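Side-chain contacts in enoyl-CoA hydratase carB homologue (Streptomyces cattleya, PDB 5O34), which probably acts as a crotonase-superfamily lyase, homologous to CarB, in the biosynthesis of the antibiotic thienamycin: residues Cys48-Asp53 / Asp85-Val90; Cys92-Gly97 / Asp231-Leu236; Ala144-Tyr149 / Gln156-Cys161; Ala170-Pro175 / Gly218-Thr223; Phe188-Ala193 / Gln200-Thr205. All coordinates share one frame; numbering follows the deposited sequence.

Contact 1 (Cys48-Asp53 / Asp85-Val90); sequences CSRLGD and DADEKV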
# COMPACT_ATOMS: atom_id res chain seq x y z
N CYS A 48 -28.60 13.84 -11.80
CA CYS A 48 -27.44 13.96 -12.66
C CYS A 48 -27.64 15.12 -13.61
O CYS A 48 -28.78 15.46 -13.93
CB CYS A 48 -27.18 12.66 -13.42
SG CYS A 48 -25.57 12.62 -14.26
N SER A 49 -26.54 15.72 -14.07
CA SER A 49 -26.58 16.88 -14.94
C SER A 49 -25.39 16.95 -15.90
O SER A 49 -24.26 16.85 -15.45
CB SER A 49 -26.63 18.16 -14.10
OG SER A 49 -27.87 18.31 -13.43
N ARG A 50 -25.65 17.15 -17.20
CA ARG A 50 -24.57 17.31 -18.18
C ARG A 50 -24.09 18.75 -18.15
O ARG A 50 -24.91 19.67 -18.21
CB ARG A 50 -24.99 16.95 -19.63
CG ARG A 50 -25.54 15.54 -19.86
CD ARG A 50 -24.64 14.40 -19.40
NE ARG A 50 -25.42 13.17 -19.23
CZ ARG A 50 -26.20 12.90 -18.18
NH1 ARG A 50 -26.31 13.77 -17.19
NH2 ARG A 50 -26.88 11.76 -18.13
N LEU A 51 -22.77 18.93 -18.06
CA LEU A 51 -22.14 20.25 -18.10
C LEU A 51 -21.50 20.44 -19.48
O LEU A 51 -20.80 21.42 -19.73
CB LEU A 51 -21.17 20.46 -16.92
CG LEU A 51 -21.69 20.09 -15.50
CD1 LEU A 51 -20.77 20.59 -14.46
CD2 LEU A 51 -23.06 20.68 -15.20
N GLY A 52 -21.79 19.48 -20.37
CA GLY A 52 -21.48 19.49 -21.79
C GLY A 52 -20.06 19.50 -22.33
O GLY A 52 -19.88 19.81 -23.52
N ASP A 53 -19.06 19.14 -21.52
CA ASP A 53 -17.69 19.03 -22.04
C ASP A 53 -17.38 17.52 -22.14
O ASP A 53 -16.32 17.11 -22.62
CB ASP A 53 -16.68 19.71 -21.09
CG ASP A 53 -16.86 21.21 -20.96
OD1 ASP A 53 -16.17 21.96 -21.70
OD2 ASP A 53 -17.66 21.64 -20.09
N ASP A 85 -21.96 4.92 -17.75
CA ASP A 85 -20.95 4.11 -18.45
C ASP A 85 -21.41 3.78 -19.88
O ASP A 85 -20.56 3.62 -20.77
CB ASP A 85 -20.61 2.83 -17.68
CG ASP A 85 -19.31 2.17 -18.13
OD1 ASP A 85 -19.26 0.91 -18.15
OD2 ASP A 85 -18.35 2.90 -18.46
N ALA A 86 -22.74 3.70 -20.10
CA ALA A 86 -23.35 3.40 -21.39
C ALA A 86 -23.32 4.59 -22.36
O ALA A 86 -23.06 4.39 -23.54
CB ALA A 86 -24.78 2.91 -21.19
N ASP A 87 -23.57 5.82 -21.86
CA ASP A 87 -23.59 7.05 -22.66
C ASP A 87 -22.19 7.46 -23.14
O ASP A 87 -21.37 7.90 -22.34
CB ASP A 87 -24.27 8.20 -21.88
CG ASP A 87 -24.61 9.46 -22.66
OD1 ASP A 87 -24.03 9.67 -23.76
OD2 ASP A 87 -25.43 10.27 -22.16
N GLU A 88 -21.94 7.36 -24.47
CA GLU A 88 -20.63 7.70 -25.05
C GLU A 88 -20.36 9.22 -25.09
O GLU A 88 -19.21 9.63 -25.28
CB GLU A 88 -20.42 7.02 -26.42
CG GLU A 88 -18.98 7.03 -26.96
CD GLU A 88 -17.80 6.64 -26.07
OE1 GLU A 88 -17.92 6.63 -24.83
OE2 GLU A 88 -16.71 6.40 -26.65
N LYS A 89 -21.38 10.06 -24.82
CA LYS A 89 -21.18 11.51 -24.75
C LYS A 89 -20.52 11.92 -23.41
O LYS A 89 -20.01 13.03 -23.29
CB LYS A 89 -22.48 12.27 -25.03
CG LYS A 89 -22.93 12.17 -26.48
CD LYS A 89 -24.23 12.90 -26.74
CE LYS A 89 -24.63 12.82 -28.19
NZ LYS A 89 -25.97 13.42 -28.44
N VAL A 90 -20.50 10.99 -22.41
CA VAL A 90 -19.91 11.17 -21.08
C VAL A 90 -18.47 10.61 -21.08
O VAL A 90 -18.26 9.46 -21.50
CB VAL A 90 -20.79 10.50 -19.98
CG1 VAL A 90 -20.13 10.58 -18.60
CG2 VAL A 90 -22.19 11.13 -19.94
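The guanidinium of Arg50 has Asp87 OD2 at its edge, near its plane, while Val90 CG2 stands obliquely to it. The Asp87 carboxylate is turned 55° from the guanidinium plane. Arg50 NE lies 4.1 Å from Asp87 OD2; the opposite charges probably attract weakly across this distance, which is too long for a salt bridge. Val90 CG2 comes as near as 3.9 Å to Arg50 NE and also touches CD, its side chain lying roughly at a right angle to the arginine chain. A bend at chi2 (-55°) turns the arginine away from an extended course, and its CD-NE part meets the valine. Asp87 OD1 accepts the backbone N of Lys89 at 2.9 Å, on the anti side and 35° out of the carboxylate plane, which helps fix the carboxylate. Val90 N bonds to Asp87 O and closes the type I beta turn that overlaps it. Exposed Arg50 also leans on Leu84 of helix 71-86, and buried Val90 packs on Ala56 of strand 55-59. The contact joins strand 47-50, outermost in the six-stranded sheet of this chain, to the exit of helix 71-86, where Asp87 forms an Asx turn within a type I beta turn.

Contact 2 (Cys92-Gly97 / Asp231-Leu236); sequences CVVLYG and DRALEL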
# COMPACT_ATOMS: atom_id res chain seq x y z
N CYS A 92 -16.22 11.88 -18.23
CA CYS A 92 -15.87 12.00 -16.82
C CYS A 92 -17.10 12.24 -15.96
O CYS A 92 -18.03 12.92 -16.40
CB CYS A 92 -14.81 13.08 -16.59
SG CYS A 92 -13.92 12.93 -15.01
N VAL A 93 -17.10 11.69 -14.74
CA VAL A 93 -18.19 11.80 -13.75
C VAL A 93 -17.68 12.54 -12.51
O VAL A 93 -16.57 12.27 -12.04
CB VAL A 93 -18.74 10.40 -13.35
CG1 VAL A 93 -19.93 10.51 -12.41
CG2 VAL A 93 -19.09 9.56 -14.58
N VAL A 94 -18.49 13.47 -11.96
CA VAL A 94 -18.18 14.21 -10.74
C VAL A 94 -19.30 13.95 -9.73
O VAL A 94 -20.44 14.33 -9.97
CB VAL A 94 -17.94 15.73 -10.97
CG1 VAL A 94 -17.66 16.47 -9.66
CG2 VAL A 94 -16.81 15.98 -11.97
N LEU A 95 -18.97 13.26 -8.63
CA LEU A 95 -19.86 12.99 -7.51
C LEU A 95 -19.66 14.13 -6.52
O LEU A 95 -18.52 14.40 -6.12
CB LEU A 95 -19.53 11.65 -6.84
CG LEU A 95 -20.46 10.49 -7.12
CD1 LEU A 95 -19.97 9.24 -6.42
CD2 LEU A 95 -21.90 10.80 -6.69
N TYR A 96 -20.74 14.82 -6.18
CA TYR A 96 -20.69 16.01 -5.35
C TYR A 96 -21.76 16.00 -4.27
O TYR A 96 -22.93 15.71 -4.55
CB TYR A 96 -20.78 17.23 -6.28
CG TYR A 96 -20.77 18.60 -5.64
CD1 TYR A 96 -19.65 19.05 -4.95
CD2 TYR A 96 -21.82 19.49 -5.85
CE1 TYR A 96 -19.62 20.33 -4.39
CE2 TYR A 96 -21.79 20.77 -5.31
CZ TYR A 96 -20.69 21.19 -4.59
OH TYR A 96 -20.67 22.45 -4.04
N GLY A 97 -21.34 16.26 -3.04
CA GLY A 97 -22.21 16.28 -1.87
C GLY A 97 -23.08 17.51 -1.73
O GLY A 97 -24.16 17.45 -1.13
N ASP A 231 -15.15 24.36 -8.71
CA ASP A 231 -14.34 24.92 -9.81
C ASP A 231 -13.18 24.01 -10.17
O ASP A 231 -12.94 23.75 -11.36
CB ASP A 231 -13.80 26.30 -9.42
CG ASP A 231 -14.89 27.34 -9.37
OD1 ASP A 231 -15.93 27.13 -10.01
OD2 ASP A 231 -14.66 28.41 -8.76
N ARG A 232 -12.44 23.56 -9.15
CA ARG A 232 -11.31 22.66 -9.31
C ARG A 232 -11.81 21.29 -9.80
O ARG A 232 -11.24 20.75 -10.75
CB ARG A 232 -10.50 22.59 -8.00
CG ARG A 232 -9.18 21.81 -8.05
CD ARG A 232 -8.32 22.06 -9.27
NE ARG A 232 -7.39 20.95 -9.46
CZ ARG A 232 -6.85 20.59 -10.63
NH1 ARG A 232 -7.15 21.26 -11.74
NH2 ARG A 232 -6.02 19.57 -10.69
N ALA A 233 -12.93 20.81 -9.24
CA ALA A 233 -13.56 19.54 -9.64
C ALA A 233 -13.89 19.52 -11.13
O ALA A 233 -13.50 18.58 -11.84
CB ALA A 233 -14.81 19.27 -8.81
N LEU A 234 -14.52 20.60 -11.63
CA LEU A 234 -14.91 20.73 -13.04
C LEU A 234 -13.73 21.02 -13.95
O LEU A 234 -13.72 20.55 -15.09
CB LEU A 234 -16.04 21.75 -13.22
CG LEU A 234 -17.25 21.54 -12.29
CD1 LEU A 234 -18.20 22.69 -12.37
CD2 LEU A 234 -17.94 20.20 -12.51
N GLU A 235 -12.70 21.74 -13.44
CA GLU A 235 -11.47 22.00 -14.21
C GLU A 235 -10.75 20.67 -14.43
O GLU A 235 -10.34 20.38 -15.56
CB GLU A 235 -10.55 23.01 -13.48
CG GLU A 235 -9.26 23.29 -14.23
CD GLU A 235 -8.27 24.25 -13.59
OE1 GLU A 235 -8.55 24.78 -12.49
OE2 GLU A 235 -7.21 24.49 -14.22
N LEU A 236 -10.63 19.84 -13.37
CA LEU A 236 -10.01 18.52 -13.48
C LEU A 236 -10.85 17.59 -14.36
O LEU A 236 -10.27 16.87 -15.19
CB LEU A 236 -9.72 17.90 -12.09
CG LEU A 236 -9.15 16.47 -12.07
CD1 LEU A 236 -7.78 16.38 -12.76
CD2 LEU A 236 -9.07 15.96 -10.67
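Helix 229-242 packs against strand 92-96 of the six-stranded sheet in the crotonase-like core, and Val94 meets it with both of its methyls. Val94 CG1 touches Ala233 CB at 4.1 Å, a methyl-to-methyl contact. The other branch, CG2, comes within 4.4 Å of Leu234 CD2. With CG1 anti to the backbone N (chi1 178°), the valine spreads its two methyls over successive residues of the helix. The small alanine lets the backbones come close: the CA atoms of Val94 and Ala233 are 7.1 Å apart. Leu234 leaves its backbone pointing past the strand, but its CD2 end comes nearer. No hydrogen bond crosses between the segments; the contact is wholly apolar. On the helix, Arg232 has Leu236 CB over one guanidinium face, 4.1 Å above the plane, and a long ion pair of 3.9 Å from its NH1 to Glu235 OE1. Its NE forms a salt bridge with Glu222. Ala233 also packs on Leu165 of strand 163-167, while Val94 touches Ile55 and Leu57 of strand 55-59. Small and branched aliphatic groups thus meet in the alpha/beta layer packing of a helix laid on a sheet of the crotonase fold.

Contact 3 (Ala144-Tyr149 / Gln156-Cys161); sequences AAIDGY and QISLCC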
# COMPACT_ATOMS: atom_id res chain seq x y z
N ALA A 144 -14.70 12.46 -6.76
CA ALA A 144 -15.51 12.76 -5.59
C ALA A 144 -15.08 14.14 -5.08
O ALA A 144 -13.88 14.40 -4.94
CB ALA A 144 -15.32 11.70 -4.52
N ALA A 145 -16.05 15.06 -4.88
CA ALA A 145 -15.80 16.42 -4.40
C ALA A 145 -16.44 16.56 -3.01
O ALA A 145 -17.66 16.53 -2.88
CB ALA A 145 -16.36 17.44 -5.38
N ILE A 146 -15.58 16.60 -1.98
CA ILE A 146 -15.95 16.60 -0.56
C ILE A 146 -15.76 18.00 0.08
O ILE A 146 -14.65 18.53 0.09
CB ILE A 146 -15.16 15.45 0.16
CG1 ILE A 146 -15.25 14.13 -0.65
CG2 ILE A 146 -15.65 15.25 1.59
CD1 ILE A 146 -14.31 12.95 -0.23
N ASP A 147 -16.86 18.61 0.55
CA ASP A 147 -16.88 19.94 1.18
C ASP A 147 -17.19 19.88 2.67
O ASP A 147 -17.24 20.91 3.34
CB ASP A 147 -17.89 20.88 0.50
CG ASP A 147 -17.50 22.37 0.50
OD1 ASP A 147 -16.70 22.78 1.37
OD2 ASP A 147 -17.99 23.11 -0.37
N GLY A 148 -17.41 18.68 3.18
CA GLY A 148 -17.71 18.49 4.59
C GLY A 148 -17.33 17.12 5.07
O GLY A 148 -16.35 16.53 4.60
N TYR A 149 -18.10 16.61 6.01
CA TYR A 149 -17.92 15.29 6.57
C TYR A 149 -18.16 14.17 5.55
O TYR A 149 -19.10 14.23 4.75
CB TYR A 149 -18.85 15.11 7.76
CG TYR A 149 -18.31 15.61 9.08
CD1 TYR A 149 -18.49 16.93 9.48
CD2 TYR A 149 -17.68 14.74 9.97
CE1 TYR A 149 -18.04 17.38 10.72
CE2 TYR A 149 -17.24 15.17 11.21
CZ TYR A 149 -17.41 16.49 11.59
OH TYR A 149 -16.96 16.92 12.82
N GLN A 156 -16.82 5.46 2.27
CA GLN A 156 -16.65 4.24 1.47
C GLN A 156 -16.96 4.44 -0.02
O GLN A 156 -16.21 3.93 -0.87
CB GLN A 156 -17.47 3.08 2.07
CG GLN A 156 -16.80 2.45 3.29
CD GLN A 156 -17.70 1.66 4.20
OE1 GLN A 156 -17.53 1.67 5.42
NE2 GLN A 156 -18.65 0.92 3.63
N ILE A 157 -18.00 5.23 -0.35
CA ILE A 157 -18.35 5.56 -1.75
C ILE A 157 -17.20 6.36 -2.38
O ILE A 157 -16.78 6.03 -3.49
CB ILE A 157 -19.72 6.32 -1.83
CG1 ILE A 157 -20.88 5.39 -1.36
CG2 ILE A 157 -19.99 6.85 -3.26
CD1 ILE A 157 -22.17 6.11 -0.90
N SER A 158 -16.67 7.36 -1.66
CA SER A 158 -15.56 8.20 -2.14
C SER A 158 -14.30 7.35 -2.41
O SER A 158 -13.63 7.57 -3.42
CB SER A 158 -15.28 9.35 -1.17
OG SER A 158 -14.40 9.00 -0.11
N LEU A 159 -14.05 6.33 -1.55
CA LEU A 159 -12.91 5.41 -1.70
C LEU A 159 -13.01 4.47 -2.94
O LEU A 159 -12.06 3.74 -3.24
CB LEU A 159 -12.66 4.61 -0.42
CG LEU A 159 -12.31 5.42 0.85
CD1 LEU A 159 -12.40 4.55 2.08
CD2 LEU A 159 -10.94 6.09 0.75
N CYS A 160 -14.12 4.53 -3.70
CA CYS A 160 -14.32 3.76 -4.94
C CYS A 160 -13.99 4.62 -6.17
O CYS A 160 -13.79 4.08 -7.27
CB CYS A 160 -15.73 3.20 -5.02
SG CYS A 160 -16.17 2.06 -3.69
N CYS A 161 -13.94 5.96 -5.97
CA CYS A 161 -13.65 6.96 -7.00
C CYS A 161 -12.14 7.09 -7.25
O CYS A 161 -11.34 6.81 -6.35
CB CYS A 161 -14.27 8.32 -6.63
SG CYS A 161 -16.05 8.25 -6.28
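Apolar contacts carry this meeting of strand 142-146 with the end of helix 152-158. Ala144 CB touches two residues, Cys161 SG at 3.9 Å and Ser158 CB at 4.1 Å, and so sits against both ends of the Ser158-Cys161 turn. Two residues further on, Ile146 reaches Ser158 with the end of its longer branch: CD1 lies 3.8 Å from Ser158 CB and 4.0 Å from its OG. The methylene of the serine is therefore touched by both strand side chains. Cys161 meets the alanine with SG and CB together, its sulfur set beside its own backbone N (chi1 -54°).

Polar interactions stay within the second segment or lead elsewhere. Ser158 OG bonds back to the carbonyl O of Leu155 in the preceding helical turn, which satisfies the buried hydroxyl and leaves CB to meet the strand. Cys161 N bonds to Ser158 O at 3.0 Å, closing the type I beta turn that follows the helix.

Around this site, Phe103 packs on both Ala144 and Ile146, and Leu95 of the neighbouring strand touches Cys161. Strand 142-146 leads through short strand 149-151 and helix 152-158 to parallel strand 163-167, its backbone-bonded neighbour in the sheet, a beta-alpha-beta crossover at the centre of the crotonase fold.

Contact 4 (Ala170-Pro175 / Gly218-Thr223); sequences ARLVMP and GLLHET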
# COMPACT_ATOMS: atom_id res chain seq x y z
N ALA A 170 -13.29 19.55 4.76
CA ALA A 170 -13.47 18.10 4.66
C ALA A 170 -12.89 17.41 5.89
O ALA A 170 -11.77 17.71 6.31
CB ALA A 170 -12.84 17.56 3.38
N ARG A 171 -13.70 16.54 6.50
CA ARG A 171 -13.33 15.76 7.68
C ARG A 171 -13.72 14.30 7.42
O ARG A 171 -14.87 14.03 7.07
CB ARG A 171 -13.92 16.37 8.97
CG ARG A 171 -13.24 17.70 9.33
CD ARG A 171 -13.76 18.36 10.59
NE ARG A 171 -13.25 17.71 11.80
CZ ARG A 171 -12.07 17.95 12.37
NH1 ARG A 171 -11.23 18.84 11.83
NH2 ARG A 171 -11.71 17.30 13.46
N LEU A 172 -12.74 13.39 7.48
CA LEU A 172 -12.93 11.96 7.16
C LEU A 172 -12.96 11.09 8.43
O LEU A 172 -12.11 11.27 9.30
CB LEU A 172 -11.81 11.53 6.19
CG LEU A 172 -11.98 11.83 4.68
CD1 LEU A 172 -12.35 13.27 4.36
CD2 LEU A 172 -10.72 11.53 3.94
N VAL A 173 -13.98 10.20 8.57
CA VAL A 173 -14.15 9.36 9.75
C VAL A 173 -14.65 7.98 9.35
O VAL A 173 -15.49 7.83 8.46
CB VAL A 173 -15.12 9.99 10.83
CG1 VAL A 173 -14.69 9.65 12.25
CG2 VAL A 173 -15.28 11.50 10.66
N MET A 174 -14.16 6.98 10.10
CA MET A 174 -14.60 5.59 10.02
C MET A 174 -14.96 5.22 11.48
O MET A 174 -14.19 4.50 12.10
CB MET A 174 -13.51 4.65 9.46
CG MET A 174 -13.59 4.44 7.98
SD MET A 174 -15.15 3.84 7.35
CE MET A 174 -14.70 3.75 5.86
N PRO A 175 -16.04 5.80 12.08
CA PRO A 175 -16.40 5.47 13.48
C PRO A 175 -17.20 4.16 13.75
O PRO A 175 -17.67 3.99 14.87
CB PRO A 175 -17.21 6.70 13.91
CG PRO A 175 -17.93 7.10 12.68
CD PRO A 175 -17.07 6.70 11.48
N GLY A 218 -3.03 9.91 1.97
CA GLY A 218 -3.57 9.34 0.73
C GLY A 218 -5.08 9.15 0.69
O GLY A 218 -5.59 8.51 -0.22
N LEU A 219 -5.80 9.72 1.64
CA LEU A 219 -7.26 9.65 1.68
C LEU A 219 -7.90 10.69 0.76
O LEU A 219 -9.03 10.51 0.31
CB LEU A 219 -7.75 9.78 3.11
CG LEU A 219 -7.34 8.65 4.05
CD1 LEU A 219 -7.58 9.03 5.48
CD2 LEU A 219 -8.05 7.37 3.71
N LEU A 220 -7.16 11.78 0.48
CA LEU A 220 -7.51 12.82 -0.49
C LEU A 220 -6.38 12.89 -1.50
O LEU A 220 -5.22 12.73 -1.13
CB LEU A 220 -7.70 14.20 0.16
CG LEU A 220 -8.89 14.39 1.12
CD1 LEU A 220 -8.90 15.79 1.68
CD2 LEU A 220 -10.23 14.07 0.46
N HIS A 221 -6.72 13.07 -2.78
CA HIS A 221 -5.73 13.19 -3.85
C HIS A 221 -5.28 14.64 -3.91
O HIS A 221 -4.16 14.93 -4.34
CB HIS A 221 -6.34 12.79 -5.20
CG HIS A 221 -6.64 11.33 -5.33
ND1 HIS A 221 -7.59 10.70 -4.54
CD2 HIS A 221 -6.11 10.42 -6.18
CE1 HIS A 221 -7.60 9.44 -4.92
NE2 HIS A 221 -6.73 9.22 -5.91
N GLU A 222 -6.16 15.56 -3.48
CA GLU A 222 -5.92 16.99 -3.53
C GLU A 222 -6.83 17.73 -2.57
O GLU A 222 -7.94 17.28 -2.28
CB GLU A 222 -6.12 17.50 -4.97
CG GLU A 222 -5.78 18.97 -5.21
CD GLU A 222 -6.13 19.51 -6.59
OE1 GLU A 222 -6.24 18.71 -7.55
OE2 GLU A 222 -6.25 20.75 -6.72
N THR A 223 -6.33 18.87 -2.07
CA THR A 223 -7.05 19.81 -1.21
C THR A 223 -7.13 21.17 -1.91
O THR A 223 -6.23 21.53 -2.68
CB THR A 223 -6.38 19.96 0.18
OG1 THR A 223 -5.03 20.41 0.02
CG2 THR A 223 -6.45 18.70 1.01
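Leu172 meets both Leu219 and Leu220. Ala170 comes first along the segment, its CB pointing toward the loop but remaining 4.6 Å from Leu220 CD1. Arg171 turns the other way, and its NE makes a salt bridge with Glu208. Leu172 then brings the strand into contact. Its CD2 lies 3.5 Å from Leu219 CB, the closest approach between the segments, and 4.3 Å from Leu220 CD2. One methyl of the strand leucine thus touches the root of one loop leucine and the tip of the other. The same CD2 is 4.1 Å from the carbonyl O of Leu219. Leu172 and Leu219 run past each other in opposite directions, and the closest point is at the base of Leu219, its CB. For Leu172, CG sits beside the backbone N (chi1 -83°), and chi2 of 50° gives the bend that delivers CD2. Further along, Val173 joins strand 149-151 by backbone bonds, and Met174 packs on Leu190 of helix 184-194.

The loop itself is held by Arg164, whose NE bonds to Leu219 O, while Ala214 touches both Leu172 and Leu220. At the adjoining subunit interface, Gly218 O accepts from Thr197 of the second subunit, and His221 NE2 bonds to Gln200 of that subunit. Gly218, at positive phi (93°), ends helix 211-217 in a Schellman motif, from which the chain runs on through Leu219 and Leu220 into strand 222-224, outermost in the six-stranded crotonase sheet of this chain.

Contact 5 (Phe188-Ala193 / Gln200-Thr205); sequences FMLEAA and QRMLLT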
# COMPACT_ATOMS: atom_id res chain seq x y z
N PHE A 188 -11.09 -2.91 4.30
CA PHE A 188 -10.57 -3.21 2.96
C PHE A 188 -10.26 -1.94 2.14
O PHE A 188 -9.16 -1.82 1.58
CB PHE A 188 -11.50 -4.15 2.18
CG PHE A 188 -10.99 -4.42 0.79
CD1 PHE A 188 -9.99 -5.35 0.56
CD2 PHE A 188 -11.48 -3.69 -0.29
CE1 PHE A 188 -9.47 -5.55 -0.71
CE2 PHE A 188 -10.96 -3.90 -1.57
CZ PHE A 188 -9.95 -4.81 -1.77
N MET A 189 -11.24 -1.03 2.04
CA MET A 189 -11.15 0.19 1.23
C MET A 189 -10.09 1.18 1.72
O MET A 189 -9.43 1.81 0.88
CB MET A 189 -12.52 0.86 1.10
CG MET A 189 -13.34 0.31 -0.07
SD MET A 189 -15.07 0.87 -0.16
CE MET A 189 -15.76 -0.23 0.87
N LEU A 190 -9.92 1.34 3.05
CA LEU A 190 -8.93 2.26 3.61
C LEU A 190 -7.50 1.75 3.40
O LEU A 190 -6.56 2.54 3.26
CB LEU A 190 -9.17 2.49 5.10
CG LEU A 190 -10.32 3.40 5.54
CD1 LEU A 190 -10.40 3.40 7.04
CD2 LEU A 190 -10.11 4.83 5.06
N GLU A 191 -7.35 0.42 3.39
CA GLU A 191 -6.07 -0.25 3.17
C GLU A 191 -5.62 0.04 1.73
O GLU A 191 -4.50 0.49 1.53
CB GLU A 191 -6.20 -1.75 3.43
CG GLU A 191 -4.89 -2.50 3.28
CD GLU A 191 -4.73 -3.72 4.17
OE1 GLU A 191 -3.56 -4.08 4.45
OE2 GLU A 191 -5.75 -4.31 4.60
N ALA A 192 -6.53 -0.15 0.76
CA ALA A 192 -6.29 0.08 -0.66
C ALA A 192 -5.91 1.51 -1.01
O ALA A 192 -4.99 1.72 -1.80
CB ALA A 192 -7.50 -0.37 -1.47
N ALA A 193 -6.55 2.50 -0.36
CA ALA A 193 -6.30 3.93 -0.63
C ALA A 193 -5.17 4.57 0.16
O ALA A 193 -4.38 5.34 -0.41
CB ALA A 193 -7.58 4.71 -0.41
N GLN A 200 -5.71 1.06 10.08
CA GLN A 200 -5.69 0.59 11.47
C GLN A 200 -5.83 1.72 12.46
O GLN A 200 -6.57 1.58 13.43
CB GLN A 200 -4.44 -0.22 11.74
CG GLN A 200 -4.51 -1.62 11.14
CD GLN A 200 -3.16 -2.30 11.01
OE1 GLN A 200 -2.09 -1.67 10.94
NE2 GLN A 200 -3.18 -3.60 10.90
N ARG A 201 -5.17 2.85 12.19
CA ARG A 201 -5.25 4.04 13.03
C ARG A 201 -6.70 4.57 13.01
O ARG A 201 -7.26 4.85 14.07
CB ARG A 201 -4.29 5.12 12.54
CG ARG A 201 -2.81 4.87 12.83
CD ARG A 201 -1.93 5.95 12.20
NE ARG A 201 -2.26 7.29 12.70
CZ ARG A 201 -2.11 8.42 12.00
NH1 ARG A 201 -1.62 8.39 10.77
NH2 ARG A 201 -2.44 9.59 12.54
N MET A 202 -7.33 4.63 11.81
CA MET A 202 -8.70 5.11 11.64
C MET A 202 -9.76 4.24 12.30
O MET A 202 -10.60 4.77 13.01
CB MET A 202 -9.02 5.32 10.16
CG MET A 202 -8.41 6.55 9.59
SD MET A 202 -9.09 6.96 7.99
CE MET A 202 -10.51 8.00 8.48
N LEU A 203 -9.72 2.91 12.07
CA LEU A 203 -10.69 1.97 12.65
C LEU A 203 -10.63 1.89 14.16
O LEU A 203 -11.68 1.86 14.81
CB LEU A 203 -10.55 0.53 12.07
CG LEU A 203 -10.85 0.22 10.58
CD1 LEU A 203 -11.45 -1.17 10.44
CD2 LEU A 203 -11.77 1.24 9.93
N LEU A 204 -9.41 1.85 14.72
CA LEU A 204 -9.20 1.66 16.16
C LEU A 204 -9.32 2.91 17.02
O LEU A 204 -9.67 2.78 18.20
CB LEU A 204 -7.86 0.96 16.43
CG LEU A 204 -7.67 -0.43 15.80
CD1 LEU A 204 -6.27 -0.93 16.05
CD2 LEU A 204 -8.73 -1.43 16.27
N THR A 205 -9.03 4.11 16.48
CA THR A 205 -9.14 5.35 17.26
C THR A 205 -10.50 6.04 17.04
O THR A 205 -10.94 6.82 17.89
CB THR A 205 -8.01 6.35 16.92
OG1 THR A 205 -8.19 6.84 15.58
CG2 THR A 205 -6.60 5.79 17.13
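Two helical segments, 188-193 of helix 184-194 and 200-205 of helix 196-205, face each other with the CA atoms of Leu190 and Met202 8.5 Å apart, the nearest pair. Each keeps its regular i to i+4 bonds, such as Ala192 N to Phe188 O and Leu204 N to Gln200 O. Leu190 is the side chain that spans the gap; both of its methyls touch Met202 SD, and CD1 also meets Leu203. CD2 lies 3.8 Å from Met202 SD, whereas CD1 touches Leu203 CD2 at 3.9 Å. CD1 is also 3.9 Å from Met202 SD and from Met202 CB, so the sulfur lies against both branches of the leucine. The methionine crosses Leu190 at about a right angle, and its bend at chi3 (89°) swings CE aside and leaves SD facing the leucine. The base of Leu203 points past the other helix, but its CD2 end comes nearer to meet CD1.

The two are consecutive helices, joined by a very short link and meeting at a helical corner, in the part of the crotonase fold that lies at the trimer interface. Leu204 O bonds to Tyr243 of the third subunit, and Ala193 O accepts from Thr197 of the second.

At the end of helix 196-205, Arg201 O is gripped by two donors from Thr205. The backbone N and OG1 reach it from opposite faces of the carbonyl plane, with OG1 at 2.7 Å and 33° out of that plane. Thr205 OG1 is also bonded to Asp207 N.

Contact 3 lies nearest the centre of the chain, and contacts 2, 4 and 5 are likewise buried; contact 1 is the partly exposed one, and the one where charged groups face each other across the segments. Contacts 1 to 4 all reach the six-stranded sheet. Contacts 2 and 3 use neighbouring strands, bridged by a probable hydrogen bond from Ala145 N to Leu95 O. Contacts 1 and 2 meet through Leu51 and Leu234. Contacts 4 and 5 share a leucine and methionine cluster in which Leu219 packs on Leu190 and Met202, and both border other subunits. Small side chains and one isoleucine pack contact 3, whereas leucines fill contact 4, and leucines with Met202 fill contact 5.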